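Local coordinates for fiber protein (PDB 6ITX) that probably attaches the virus to its host cell through the C-terminal head domain of its trimeric fiber, the part deposited here, at residues Glu220-Phe231 with Thr242-Pro250; Cys114-Tyr125 with Gln140-Gly151. All blocks are in the same frame, centred on the assembly; numbering follows the deposited sequence.

From the N terminus, contact 2 comes first: C114-Y125 enters the beta hairpin of strands 118-131 and 134-144, and Q140-G151 leaves it, so the contact closes the hairpin at the end remote from its turn. Contact 1 does the same for a second hairpin, strands 226-235 and 241-253, including the loop that leads into it. The two are in series, neither nested nor crossed, with centres about 18 Å apart and nearest atoms about 7 Å apart. Strand 288-299 joins them within one sheet, pairing with 134-144 and with 226-235. Both contacts also reach the third subunit, and contact 1 the second as well.

Contact 1: Glu220-Phe231 with Thr242-Pro250; sequences ETELPGYTRHSF and TGGNLYVCP. With SO4 (sulfate ion), chain N.
The ring of Y247 lies between the methylene groups of two charged side chains, with CG of E220 over one face, 3.8 Å from the ring centroid, and CG of R228 over the other. Its CD2 edge meets the face of the Y226 ring in a T-shaped stack, centroids 4.8 Å apart and planes at 87°. Further along the same face of the sheet, S230 OG hydrogen-bonds to N245 OD1. R228 leaves the backbone with CG anti to N (chi1 -160°) and bends at chi3; N245 OD1 lies over one face of its guanidinium, and NH1 hydrogen-bonds to sulfate O2, 2.8 Å away and near the guanidinium plane. On the other face of the sheet, G244 CA sits over the F231 ring, 4.0 Å from its centroid.

Backbone bonds set this register: T227 and V248 exchange two, T227 N to V248 O (3.2 Å) and V248 N to T227 O (3.0 Å), and H229 and L246 another two. Strand 262-271 continues the sheet beyond 242-250. NH1 of R228 in both neighbouring subunits also binds the sulfate, and strands of those subunits pair with Y226, T227 and F231. The two strands form an antiparallel beta hairpin, with loop residue E220 packed on it, at the trimer interface of the fiber head.

Contact 2: Cys114-Tyr125 with Gln140-Gly151; sequences CPQNKAAKVAGY and QIKATAGYWFTG
F149 and K118 meet because F149 CG stands between its own backbone N and carbonyl carbon (chi1 59°), presenting a ring face to the lysine, while K118 sends CG out beside its backbone N (chi1 -48°) and then runs extended. The two side chains cross at about a right angle, K118 CD lying over the F149 ring, 3.6 Å from its centroid. Beyond the ring, K118 NZ reaches G151 O in a weak hydrogen bond. C114 SG lies at the edge of the F149 ring, in its plane, a sulfur-aromatic contact, while C114 CB touches F149 CE2 at 3.5 Å. W148 CD1 sits over the F149 face opposite the lysine, offset toward the rim.

The indole of W148 takes the methyl of A120 over its six-membered ring, CB 3.5 Å from that centroid. V122 CG1 comes in obliquely on CZ3 and also touches A143 CB at 3.7 Å, so one valine branch spans the strand end and the tryptophan. These contacts lie at the open end of an antiparallel beta hairpin, strands 118-131 and 134-144. Near Q140 the pairing is regular: A123 and K142 exchange two backbone bonds, the one from K142 N to A123 O being 2.7 Å and nearly straight (171°), and Y125 and Q140 exchange two more.

Past T144 the chain makes a type I turn from A145 to W148, which returns it to the first strand, where K121 N donates to Y147 O at 3.1 Å. F278, F279 and F161 pack round W148, with F278 meeting it edge-to-face. On the neighbouring strand 288-299, T291 O accepts a hydrogen bond from Q140 NE2, and the same amide nitrogen bonds to S202 O of the third subunit.

Contact 1: Glu220-Phe231 with Thr242-Pro250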
loop_
_atom_site.group_PDB
_atom_site.type_symbol
_atom_site.label_atom_id
_atom_site.label_comp_id
_atom_site.label_asym_id
_atom_site.label_seq_id
_atom_site.Cartn_x
_atom_site.Cartn_y
_atom_site.Cartn_z
ATOM N N GLU A 220 -6.831 15.250 -9.174
ATOM C CA GLU A 220 -7.153 13.832 -9.031
ATOM C C GLU A 220 -8.638 13.521 -9.249
ATOM O O GLU A 220 -8.975 12.365 -9.529
ATOM C CB GLU A 220 -6.697 13.318 -7.665
ATOM C CG GLU A 220 -7.489 13.829 -6.508
ATOM C CD GLU A 220 -7.025 15.202 -6.076
ATOM O OE1 GLU A 220 -6.086 15.745 -6.722
ATOM O OE2 GLU A 220 -7.596 15.735 -5.090
ATOM N N THR A 221 -9.527 14.510 -9.165
ATOM C CA THR A 221 -10.930 14.259 -9.469
ATOM C C THR A 221 -11.211 14.184 -10.957
ATOM O O THR A 221 -12.361 13.933 -11.339
ATOM C CB THR A 221 -11.845 15.331 -8.879
ATOM O OG1 THR A 221 -11.288 16.625 -9.121
ATOM C CG2 THR A 221 -12.042 15.114 -7.395
ATOM N N GLU A 222 -10.210 14.415 -11.798
ATOM C CA GLU A 222 -10.370 14.362 -13.244
ATOM C C GLU A 222 -9.697 13.139 -13.832
ATOM O O GLU A 222 -9.791 12.906 -15.045
ATOM C CB GLU A 222 -9.800 15.634 -13.881
ATOM C CG GLU A 222 -10.004 16.859 -13.024
ATOM C CD GLU A 222 -10.026 18.140 -13.822
ATOM O OE1 GLU A 222 -8.993 18.851 -13.830
ATOM O OE2 GLU A 222 -11.080 18.427 -14.436
ATOM N N LEU A 223 -9.021 12.354 -13.007
ATOM C CA LEU A 223 -8.378 11.151 -13.503
ATOM C C LEU A 223 -9.418 10.060 -13.766
ATOM O O LEU A 223 -10.410 9.947 -13.034
ATOM C CB LEU A 223 -7.335 10.672 -12.490
ATOM C CG LEU A 223 -6.262 11.736 -12.234
ATOM C CD1 LEU A 223 -5.277 11.271 -11.197
ATOM C CD2 LEU A 223 -5.539 12.076 -13.532
ATOM N N PRO A 224 -9.237 9.260 -14.799
ATOM C CA PRO A 224 -10.121 8.095 -15.002
ATOM C C PRO A 224 -9.780 6.947 -14.058
ATOM O O PRO A 224 -9.508 5.827 -14.471
ATOM C CB PRO A 224 -9.857 7.736 -16.468
ATOM C CG PRO A 224 -8.438 8.153 -16.675
ATOM C CD PRO A 224 -8.209 9.379 -15.842
ATOM N N GLY A 225 -9.791 7.226 -12.774
ATOM C CA GLY A 225 -9.398 6.175 -11.860
ATOM C C GLY A 225 -8.008 6.452 -11.323
ATOM O O GLY A 225 -7.151 7.018 -12.015
ATOM N N TYR A 226 -7.786 6.065 -10.071
ATOM C CA TYR A 226 -6.482 6.214 -9.447
ATOM C C TYR A 226 -6.434 5.317 -8.227
ATOM O O TYR A 226 -7.463 4.879 -7.708
ATOM C CB TYR A 226 -6.177 7.666 -9.047
ATOM C CG TYR A 226 -7.131 8.279 -8.041
ATOM C CD1 TYR A 226 -7.220 7.790 -6.732
ATOM C CD2 TYR A 226 -7.939 9.367 -8.388
ATOM C CE1 TYR A 226 -8.105 8.342 -5.809
ATOM C CE2 TYR A 226 -8.820 9.933 -7.471
ATOM C CZ TYR A 226 -8.891 9.420 -6.187
ATOM O OH TYR A 226 -9.758 9.967 -5.280
ATOM N N THR A 227 -5.218 5.065 -7.780
ATOM C CA THR A 227 -4.936 4.481 -6.485
ATOM C C THR A 227 -4.336 5.574 -5.625
ATOM O O THR A 227 -3.708 6.509 -6.140
ATOM C CB THR A 227 -3.964 3.312 -6.611
ATOM O OG1 THR A 227 -2.711 3.779 -7.140
ATOM C CG2 THR A 227 -4.552 2.254 -7.548
ATOM N N ARG A 228 -4.561 5.490 -4.325
ATOM C CA ARG A 228 -4.139 6.560 -3.443
ATOM C C ARG A 228 -3.155 6.028 -2.423
ATOM O O ARG A 228 -3.311 4.916 -1.912
ATOM C CB ARG A 228 -5.319 7.217 -2.731
ATOM C CG ARG A 228 -4.954 8.591 -2.222
ATOM C CD ARG A 228 -5.975 9.163 -1.297
ATOM N NE ARG A 228 -6.204 8.276 -0.168
ATOM C CZ ARG A 228 -7.130 8.508 0.753
ATOM N NH1 ARG A 228 -7.299 7.666 1.762
ATOM N NH2 ARG A 228 -7.879 9.598 0.660
ATOM N N HIS A 229 -2.147 6.836 -2.126
ATOM C CA HIS A 229 -1.097 6.440 -1.203
ATOM C C HIS A 229 -0.852 7.581 -0.231
ATOM O O HIS A 229 -0.539 8.700 -0.648
ATOM C CB HIS A 229 0.165 6.037 -1.969
ATOM C CG HIS A 229 -0.062 4.879 -2.905
ATOM N ND1 HIS A 229 -0.679 5.015 -4.138
ATOM C CD2 HIS A 229 0.152 3.553 -2.735
ATOM C CE1 HIS A 229 -0.772 3.832 -4.714
ATOM N NE2 HIS A 229 -0.277 2.928 -3.882
ATOM N N SER A 230 -1.050 7.308 1.060
ATOM C CA SER A 230 -1.019 8.350 2.073
ATOM C C SER A 230 0.351 8.435 2.726
ATOM O O SER A 230 0.988 7.412 3.004
ATOM C CB SER A 230 -2.089 8.117 3.134
ATOM O OG SER A 230 -3.349 8.519 2.645
ATOM N N PHE A 231 0.777 9.666 2.993
ATOM C CA PHE A 231 2.118 9.954 3.473
ATOM C C PHE A 231 2.082 11.320 4.144
ATOM O O PHE A 231 1.025 11.957 4.233
ATOM C CB PHE A 231 3.135 9.919 2.324
ATOM C CG PHE A 231 3.080 11.120 1.410
ATOM C CD1 PHE A 231 2.217 11.137 0.320
ATOM C CD2 PHE A 231 3.902 12.234 1.633
ATOM C CE1 PHE A 231 2.161 12.244 -0.547
ATOM C CE2 PHE A 231 3.860 13.355 0.781
ATOM C CZ PHE A 231 2.985 13.356 -0.317
ATOM N N THR A 242 0.314 18.540 7.666
ATOM C CA THR A 242 -0.651 17.678 8.325
ATOM C C THR A 242 -0.930 16.394 7.575
ATOM O O THR A 242 -1.501 15.476 8.170
ATOM C CB THR A 242 -1.979 18.412 8.543
ATOM O OG1 THR A 242 -2.406 18.974 7.293
ATOM C CG2 THR A 242 -1.818 19.506 9.589
ATOM N N GLY A 243 -0.537 16.286 6.315
ATOM C CA GLY A 243 -0.751 15.051 5.588
ATOM C C GLY A 243 -0.459 15.214 4.110
ATOM O O GLY A 243 -0.150 16.301 3.615
ATOM N N GLY A 244 -0.568 14.099 3.407
ATOM C CA GLY A 244 -0.222 14.078 2.003
ATOM C C GLY A 244 -0.829 12.877 1.325
ATOM O O GLY A 244 -1.018 11.820 1.939
ATOM N N ASN A 245 -1.145 13.045 0.049
ATOM C CA ASN A 245 -1.687 11.943 -0.718
ATOM C C ASN A 245 -1.076 11.940 -2.111
ATOM O O ASN A 245 -0.879 12.993 -2.721
ATOM C CB ASN A 245 -3.215 12.009 -0.740
ATOM C CG ASN A 245 -3.817 11.430 0.542
ATOM O OD1 ASN A 245 -3.699 10.235 0.804
ATOM N ND2 ASN A 245 -4.429 12.281 1.360
ATOM N N LEU A 246 -0.713 10.750 -2.564
ATOM C CA LEU A 246 -0.196 10.527 -3.900
ATOM C C LEU A 246 -1.269 9.782 -4.670
ATOM O O LEU A 246 -1.828 8.810 -4.156
ATOM C CB LEU A 246 1.107 9.718 -3.857
ATOM C CG LEU A 246 1.578 9.047 -5.153
ATOM C CD1 LEU A 246 1.916 10.072 -6.228
ATOM C CD2 LEU A 246 2.765 8.202 -4.875
ATOM N N TYR A 247 -1.584 10.254 -5.872
ATOM C CA TYR A 247 -2.605 9.634 -6.711
ATOM C C TYR A 247 -1.924 9.159 -7.982
ATOM O O TYR A 247 -1.374 9.974 -8.733
ATOM C CB TYR A 247 -3.750 10.605 -7.034
ATOM C CG TYR A 247 -4.429 11.143 -5.804
ATOM C CD1 TYR A 247 -3.825 12.127 -5.053
ATOM C CD2 TYR A 247 -5.673 10.656 -5.381
ATOM C CE1 TYR A 247 -4.408 12.620 -3.925
ATOM C CE2 TYR A 247 -6.275 11.151 -4.241
ATOM C CZ TYR A 247 -5.618 12.138 -3.509
ATOM O OH TYR A 247 -6.150 12.691 -2.364
ATOM N N VAL A 248 -1.940 7.848 -8.210
ATOM C CA VAL A 248 -1.267 7.260 -9.356
ATOM C C VAL A 248 -2.313 6.912 -10.394
ATOM O O VAL A 248 -3.349 6.313 -10.078
ATOM C CB VAL A 248 -0.456 6.018 -8.966
ATOM C CG1 VAL A 248 0.175 5.416 -10.194
ATOM C CG2 VAL A 248 0.574 6.358 -7.917
ATOM N N CYS A 249 -2.041 7.279 -11.618
ATOM C CA CYS A 249 -2.922 7.010 -12.728
ATOM C C CYS A 249 -2.074 7.029 -13.985
ATOM O O CYS A 249 -1.400 8.037 -14.263
ATOM C CB CYS A 249 -4.032 8.050 -12.831
ATOM S SG CYS A 249 -5.022 7.745 -14.288
ATOM N N PRO A 250 -2.053 5.941 -14.751
ATOM C CA PRO A 250 -1.292 5.949 -16.000
ATOM C C PRO A 250 -1.810 7.011 -16.963
ATOM O O PRO A 250 -2.946 7.481 -16.873
ATOM C CB PRO A 250 -1.495 4.529 -16.535
ATOM C CG PRO A 250 -1.609 3.722 -15.282
ATOM C CD PRO A 250 -2.471 4.580 -14.386
HETATM S S SO4 N . -8.651 9.048 5.353
HETATM O O1 SO4 N . -8.170 8.780 6.730
HETATM O O2 SO4 N . -7.954 8.162 4.412
HETATM O O3 SO4 N . -10.091 8.776 5.287
HETATM O O4 SO4 N . -8.339 10.427 4.932
#

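Contact 2: Cys114-Tyr125 with Gln140-Gly151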
loop_
_atom_site.group_PDB
_atom_site.type_symbol
_atom_site.label_atom_id
_atom_site.label_comp_id
_atom_site.label_asym_id
_atom_site.label_seq_id
_atom_site.Cartn_x
_atom_site.Cartn_y
_atom_site.Cartn_z
ATOM N N CYS A 114 1.141 22.590 -12.028
ATOM C CA CYS A 114 0.382 22.974 -10.851
ATOM C C CYS A 114 -0.971 23.561 -11.239
ATOM O O CYS A 114 -1.210 23.915 -12.399
ATOM C CB CYS A 114 1.183 23.993 -10.012
ATOM S SG CYS A 114 2.839 23.407 -9.462
ATOM N N PRO A 115 -1.890 23.679 -10.283
ATOM C CA PRO A 115 -3.226 24.203 -10.601
ATOM C C PRO A 115 -3.179 25.569 -11.278
ATOM O O PRO A 115 -2.255 26.355 -11.089
ATOM C CB PRO A 115 -3.893 24.298 -9.226
ATOM C CG PRO A 115 -3.228 23.269 -8.437
ATOM C CD PRO A 115 -1.807 23.234 -8.881
ATOM N N GLN A 116 -4.220 25.856 -12.057
ATOM C CA GLN A 116 -4.430 27.184 -12.640
ATOM C C GLN A 116 -3.217 27.658 -13.430
ATOM O O GLN A 116 -2.783 28.810 -13.319
ATOM C CB GLN A 116 -4.816 28.208 -11.572
ATOM C CG GLN A 116 -5.669 27.665 -10.435
ATOM C CD GLN A 116 -6.010 28.734 -9.405
ATOM O OE1 GLN A 116 -6.967 29.493 -9.581
ATOM N NE2 GLN A 116 -5.209 28.815 -8.333
ATOM N N ASN A 117 -2.669 26.742 -14.231
ATOM C CA ASN A 117 -1.661 27.074 -15.241
ATOM C C ASN A 117 -0.392 27.657 -14.608
ATOM O O ASN A 117 0.271 28.525 -15.176
ATOM C CB ASN A 117 -2.260 28.013 -16.298
ATOM C CG ASN A 117 -1.319 28.271 -17.478
ATOM O OD1 ASN A 117 -1.360 29.350 -18.087
ATOM N ND2 ASN A 117 -0.453 27.288 -17.796
ATOM N N LYS A 118 -0.031 27.167 -13.419
ATOM C CA LYS A 118 1.274 27.447 -12.835
ATOM C C LYS A 118 2.135 26.192 -12.883
ATOM O O LYS A 118 1.684 25.103 -13.266
ATOM C CB LYS A 118 1.149 27.975 -11.409
ATOM C CG LYS A 118 0.129 29.093 -11.262
ATOM C CD LYS A 118 0.293 29.824 -9.946
ATOM C CE LYS A 118 -0.997 30.515 -9.472
ATOM N NZ LYS A 118 -1.002 30.762 -7.969
ATOM N N ALA A 119 3.404 26.360 -12.520
ATOM C CA ALA A 119 4.347 25.254 -12.595
ATOM C C ALA A 119 5.392 25.390 -11.500
ATOM O O ALA A 119 5.485 26.410 -10.806
ATOM C CB ALA A 119 5.028 25.180 -13.962
ATOM N N ALA A 120 6.191 24.336 -11.362
ATOM C CA ALA A 120 7.272 24.315 -10.396
ATOM C C ALA A 120 8.382 23.426 -10.928
ATOM O O ALA A 120 8.154 22.519 -11.739
ATOM C CB ALA A 120 6.791 23.822 -9.027
ATOM N N LYS A 121 9.596 23.702 -10.478
ATOM C CA LYS A 121 10.700 22.801 -10.742
ATOM C C LYS A 121 11.177 22.233 -9.419
ATOM O O LYS A 121 11.326 22.969 -8.437
ATOM C CB LYS A 121 11.808 23.496 -11.541
ATOM C CG LYS A 121 11.204 23.871 -12.920
ATOM C CD LYS A 121 12.036 24.686 -13.884
ATOM C CE LYS A 121 12.862 23.769 -14.768
ATOM N NZ LYS A 121 14.309 23.736 -14.327
ATOM N N VAL A 122 11.339 20.917 -9.382
ATOM C CA VAL A 122 11.555 20.176 -8.151
ATOM C C VAL A 122 12.658 19.150 -8.395
ATOM O O VAL A 122 13.172 19.015 -9.505
ATOM C CB VAL A 122 10.268 19.492 -7.639
ATOM C CG1 VAL A 122 9.131 20.529 -7.436
ATOM C CG2 VAL A 122 9.836 18.389 -8.575
ATOM N N ALA A 123 13.035 18.445 -7.329
ATOM C CA ALA A 123 14.029 17.388 -7.403
ATOM C C ALA A 123 13.392 16.070 -6.988
ATOM O O ALA A 123 12.483 16.041 -6.148
ATOM C CB ALA A 123 15.240 17.699 -6.528
ATOM N N GLY A 124 13.862 14.974 -7.583
ATOM C CA GLY A 124 13.217 13.698 -7.359
ATOM C C GLY A 124 14.130 12.506 -7.540
ATOM O O GLY A 124 15.152 12.565 -8.232
ATOM N N TYR A 125 13.720 11.403 -6.916
ATOM C CA TYR A 125 14.353 10.102 -7.075
ATOM C C TYR A 125 13.274 9.033 -7.136
ATOM O O TYR A 125 12.428 8.955 -6.244
ATOM C CB TYR A 125 15.302 9.801 -5.920
ATOM C CG TYR A 125 16.004 8.498 -6.112
ATOM C CD1 TYR A 125 16.790 8.289 -7.242
ATOM C CD2 TYR A 125 15.891 7.467 -5.184
ATOM C CE1 TYR A 125 17.460 7.086 -7.437
ATOM C CE2 TYR A 125 16.557 6.259 -5.363
ATOM C CZ TYR A 125 17.340 6.081 -6.494
ATOM O OH TYR A 125 18.003 4.901 -6.719
ATOM N N GLN A 140 10.265 9.890 -4.408
ATOM C CA GLN A 140 10.694 10.833 -3.383
ATOM C C GLN A 140 10.934 12.168 -4.061
ATOM O O GLN A 140 11.699 12.233 -5.030
ATOM C CB GLN A 140 11.967 10.352 -2.674
ATOM C CG GLN A 140 12.461 11.297 -1.603
ATOM C CD GLN A 140 13.542 10.695 -0.715
ATOM O OE1 GLN A 140 14.433 9.992 -1.176
ATOM N NE2 GLN A 140 13.464 10.983 0.566
ATOM N N ILE A 141 10.276 13.223 -3.561
ATOM C CA ILE A 141 10.304 14.550 -4.171
ATOM C C ILE A 141 10.807 15.559 -3.151
ATOM O O ILE A 141 10.389 15.530 -1.988
ATOM C CB ILE A 141 8.911 14.963 -4.690
ATOM C CG1 ILE A 141 8.435 13.963 -5.740
ATOM C CG2 ILE A 141 8.927 16.408 -5.266
ATOM C CD1 ILE A 141 9.327 13.972 -6.953
ATOM N N LYS A 142 11.700 16.455 -3.586
ATOM C CA LYS A 142 12.169 17.565 -2.762
ATOM C C LYS A 142 11.930 18.870 -3.499
ATOM O O LYS A 142 12.239 18.971 -4.690
ATOM C CB LYS A 142 13.650 17.430 -2.436
ATOM C CG LYS A 142 14.138 18.496 -1.491
ATOM C CD LYS A 142 15.530 18.167 -1.015
ATOM C CE LYS A 142 16.231 19.383 -0.441
ATOM N NZ LYS A 142 17.624 18.968 -0.048
ATOM N N ALA A 143 11.408 19.873 -2.796
ATOM C CA ALA A 143 11.085 21.135 -3.445
ATOM C C ALA A 143 11.479 22.331 -2.578
ATOM O O ALA A 143 11.593 22.240 -1.351
ATOM C CB ALA A 143 9.597 21.202 -3.783
ATOM N N THR A 144 11.689 23.472 -3.241
ATOM C CA THR A 144 11.935 24.739 -2.567
ATOM C C THR A 144 10.949 25.788 -3.058
ATOM O O THR A 144 10.509 25.766 -4.211
ATOM C CB THR A 144 13.371 25.254 -2.791
ATOM O OG1 THR A 144 13.590 25.494 -4.187
ATOM C CG2 THR A 144 14.398 24.264 -2.278
ATOM N N ALA A 145 10.613 26.724 -2.175
ATOM C CA ALA A 145 9.721 27.807 -2.580
ATOM C C ALA A 145 10.355 28.658 -3.671
ATOM O O ALA A 145 9.646 29.176 -4.553
ATOM C CB ALA A 145 9.347 28.667 -1.376
ATOM N N GLY A 146 11.686 28.788 -3.640
ATOM C CA GLY A 146 12.366 29.598 -4.640
ATOM C C GLY A 146 12.108 29.096 -6.041
ATOM O O GLY A 146 11.904 29.884 -6.968
ATOM N N TYR A 147 12.070 27.774 -6.202
ATOM C CA TYR A 147 11.769 27.158 -7.478
ATOM C C TYR A 147 10.300 26.788 -7.611
ATOM O O TYR A 147 9.940 25.995 -8.492
ATOM C CB TYR A 147 12.657 25.943 -7.671
ATOM C CG TYR A 147 14.066 26.338 -7.957
ATOM C CD1 TYR A 147 14.422 26.867 -9.199
ATOM C CD2 TYR A 147 15.049 26.212 -6.987
ATOM C CE1 TYR A 147 15.721 27.235 -9.468
ATOM C CE2 TYR A 147 16.349 26.579 -7.242
ATOM C CZ TYR A 147 16.683 27.090 -8.481
ATOM O OH TYR A 147 17.987 27.449 -8.720
ATOM N N TRP A 148 9.455 27.329 -6.752
ATOM C CA TRP A 148 8.020 27.165 -6.866
ATOM C C TRP A 148 7.436 28.464 -7.380
ATOM O O TRP A 148 8.067 29.517 -7.313
ATOM C CB TRP A 148 7.399 26.806 -5.515
ATOM C CG TRP A 148 6.195 25.955 -5.616
ATOM C CD1 TRP A 148 4.891 26.368 -5.658
ATOM C CD2 TRP A 148 6.169 24.525 -5.676
ATOM N NE1 TRP A 148 4.063 25.283 -5.755
ATOM C CE2 TRP A 148 4.819 24.139 -5.770
ATOM C CE3 TRP A 148 7.159 23.531 -5.655
ATOM C CZ2 TRP A 148 4.431 22.809 -5.843
ATOM C CZ3 TRP A 148 6.767 22.207 -5.734
ATOM C CH2 TRP A 148 5.413 21.863 -5.826
ATOM N N PHE A 149 6.218 28.391 -7.900
ATOM C CA PHE A 149 5.613 29.605 -8.401
ATOM C C PHE A 149 5.388 30.546 -7.231
ATOM O O PHE A 149 5.666 30.208 -6.076
ATOM C CB PHE A 149 4.321 29.288 -9.159
ATOM C CG PHE A 149 3.273 28.580 -8.338
ATOM C CD1 PHE A 149 2.513 29.273 -7.390
ATOM C CD2 PHE A 149 3.022 27.228 -8.538
ATOM C CE1 PHE A 149 1.546 28.631 -6.649
ATOM C CE2 PHE A 149 2.046 26.575 -7.799
ATOM C CZ PHE A 149 1.315 27.272 -6.845
ATOM N N THR A 150 4.877 31.742 -7.531
ATOM C CA THR A 150 4.627 32.758 -6.514
ATOM C C THR A 150 3.215 33.294 -6.668
ATOM O O THR A 150 2.756 33.510 -7.787
ATOM C CB THR A 150 5.651 33.909 -6.612
ATOM O OG1 THR A 150 6.984 33.373 -6.620
ATOM C CG2 THR A 150 5.513 34.878 -5.423
ATOM N N GLY A 151 2.534 33.485 -5.549
ATOM C CA GLY A 151 1.170 33.969 -5.427
ATOM C C GLY A 151 0.207 32.867 -4.987
ATOM O O GLY A 151 0.407 31.674 -5.266
#